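Local coordinates for protein diphosphomevalonate decarboxylase, putative (Trypanosoma brucei, PDB 2HKE) that probably catalyses the ATP-dependent decarboxylation of (R)-5-diphosphomevalonate to isopentenyl diphosphate in the mevalonate pathway, at residues C187-G192 against G295-L300. The protein carries 1 engineered substitution. Sequence-based numbering, arbitrary orientation.
Sequences CAVLKG and GANCFL
Strand segments 187-189 and 298-300 run antiparallel at 159°, joined by the hydrogen-bonded pair A188-C298, with C187-F299 as the adjoining non-hydrogen-bonded pair. They are neighbouring strands in the mixed sheet of the C-terminal domain, a member of the GHMP superfamily. Strand 358-363 lies beyond the first and strand 288-291 beyond the second. A188 N gives a bond of 2.8 Å to C298 O, and C298 N returns one of 3.0 Å to A188 O. The second is the better aligned at its acceptor, with the donor in the carbonyl plane.

On one face of the sheet C187 lies over the ring of F299. The sulfur sits anti to the backbone N (chi1 -175°), which puts SG 3.7 Å from the ring centroid, 14° off the normal. CB rests over the same face, a CH-pi contact. On the other face the CB atoms of A188 and C298 meet, and helix 267-283 packs there through M272 against C298.

Past the paired residues a side chain replaces the backbone partner. N297 turns its OD1 to L190 N, accepting a bond of 3.0 Å from above the amide plane. Its ND2 bonds to A110 O, so both ends of the buried amide are held and its rotation is fixed. This links the sheet to a residue of the N-terminal domain. V189 runs alongside N297, its CG1 beside OD1. L190 points the other way, toward A296, and its CD1 packs 3.3 Å from A296 O, a van der Waals contact, while that oxygen takes a hydrogen bond from S269 OG.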
loop_
_atom_site.group_PDB
_atom_site.type_symbol
_atom_site.label_atom_id
_atom_site.label_comp_id
_atom_site.label_asym_id
_atom_site.label_seq_id
_atom_site.Cartn_x
_atom_site.Cartn_y
_atom_site.Cartn_z
ATOM N N CYS A 187 6.749 -6.833 -6.100
ATOM C CA CYS A 187 7.486 -6.293 -4.967
ATOM C C CYS A 187 8.720 -7.199 -4.752
ATOM O O CYS A 187 8.583 -8.377 -4.448
ATOM C CB CYS A 187 6.638 -6.236 -3.754
ATOM S SG CYS A 187 7.494 -5.439 -2.376
ATOM N N ALA A 188 9.895 -6.626 -4.955
ATOM C CA ALA A 188 11.157 -7.258 -4.614
ATOM C C ALA A 188 11.486 -6.876 -3.164
ATOM O O ALA A 188 11.847 -5.714 -2.851
ATOM C CB ALA A 188 12.254 -6.839 -5.591
ATOM N N VAL A 189 11.219 -7.815 -2.269
ATOM C CA VAL A 189 11.460 -7.629 -0.874
ATOM C C VAL A 189 12.937 -7.690 -0.535
ATOM O O VAL A 189 13.613 -8.657 -0.863
ATOM C CB VAL A 189 10.599 -8.601 -0.034
ATOM C CG1 VAL A 189 10.800 -8.389 1.426
ATOM C CG2 VAL A 189 9.140 -8.404 -0.448
ATOM N N LEU A 190 13.399 -6.628 0.127
ATOM C CA LEU A 190 14.776 -6.450 0.529
ATOM C C LEU A 190 14.903 -6.333 2.047
ATOM O O LEU A 190 13.953 -5.952 2.738
ATOM C CB LEU A 190 15.382 -5.237 -0.176
ATOM C CG LEU A 190 15.355 -5.263 -1.706
ATOM C CD1 LEU A 190 15.600 -3.883 -2.335
ATOM C CD2 LEU A 190 16.342 -6.320 -2.208
ATOM N N LYS A 191 16.096 -6.619 2.574
ATOM C CA LYS A 191 16.301 -6.480 4.008
ATOM C C LYS A 191 16.211 -5.007 4.339
ATOM O O LYS A 191 16.665 -4.167 3.580
ATOM C CB LYS A 191 17.603 -7.125 4.459
ATOM C CG LYS A 191 17.538 -8.641 4.482
ATOM C CD LYS A 191 18.865 -9.299 4.904
ATOM C CE LYS A 191 19.025 -10.738 4.338
ATOM N NZ LYS A 191 20.445 -11.242 4.540
ATOM N N GLY A 192 15.623 -4.676 5.478
ATOM C CA GLY A 192 15.436 -3.307 5.854
ATOM C C GLY A 192 16.715 -2.641 6.323
ATOM O O GLY A 192 17.727 -3.299 6.633
ATOM N N GLY A 295 10.421 2.434 3.027
ATOM C CA GLY A 295 10.996 1.144 3.342
ATOM C C GLY A 295 12.004 0.832 2.273
ATOM O O GLY A 295 12.187 1.624 1.345
ATOM N N ALA A 296 12.651 -0.322 2.397
ATOM C CA ALA A 296 13.693 -0.718 1.485
ATOM C C ALA A 296 13.138 -1.506 0.295
ATOM O O ALA A 296 13.830 -1.654 -0.689
ATOM C CB ALA A 296 14.743 -1.589 2.209
ATOM N N ASN A 297 11.932 -2.054 0.414
ATOM C CA ASN A 297 11.400 -2.938 -0.642
ATOM C C ASN A 297 11.159 -2.140 -1.905
ATOM O O ASN A 297 10.719 -0.984 -1.834
ATOM C CB ASN A 297 10.073 -3.571 -0.241
ATOM C CG ASN A 297 10.151 -4.449 0.981
ATOM O OD1 ASN A 297 11.176 -5.024 1.295
ATOM N ND2 ASN A 297 9.007 -4.580 1.669
ATOM N N CYS A 298 11.425 -2.765 -3.033
ATOM C CA CYS A 298 11.259 -2.156 -4.314
ATOM C C CYS A 298 10.002 -2.703 -5.002
ATOM O O CYS A 298 9.939 -3.883 -5.459
ATOM C CB CYS A 298 12.463 -2.434 -5.163
ATOM S SG CYS A 298 12.479 -1.557 -6.746
ATOM N N PHE A 299 9.018 -1.831 -5.123
ATOM C CA PHE A 299 7.832 -2.157 -5.910
ATOM C C PHE A 299 8.200 -1.889 -7.345
ATOM O O PHE A 299 9.074 -1.037 -7.623
ATOM C CB PHE A 299 6.670 -1.320 -5.451
ATOM C CG PHE A 299 6.008 -1.866 -4.228
ATOM C CD1 PHE A 299 6.510 -1.583 -2.968
ATOM C CD2 PHE A 299 4.921 -2.729 -4.356
ATOM C CE1 PHE A 299 5.885 -2.141 -1.825
ATOM C CE2 PHE A 299 4.272 -3.277 -3.239
ATOM C CZ PHE A 299 4.765 -2.956 -1.971
ATOM N N LEU A 300 7.634 -2.662 -8.261
ATOM C CA LEU A 300 7.953 -2.512 -9.671
ATOM C C LEU A 300 6.661 -2.532 -10.418
ATOM O O LEU A 300 5.765 -3.305 -10.050
ATOM C CB LEU A 300 8.797 -3.691 -10.153
ATOM C CG LEU A 300 10.162 -3.783 -9.518
ATOM C CD1 LEU A 300 10.684 -5.210 -9.644
ATOM C CD2 LEU A 300 11.148 -2.744 -10.155
#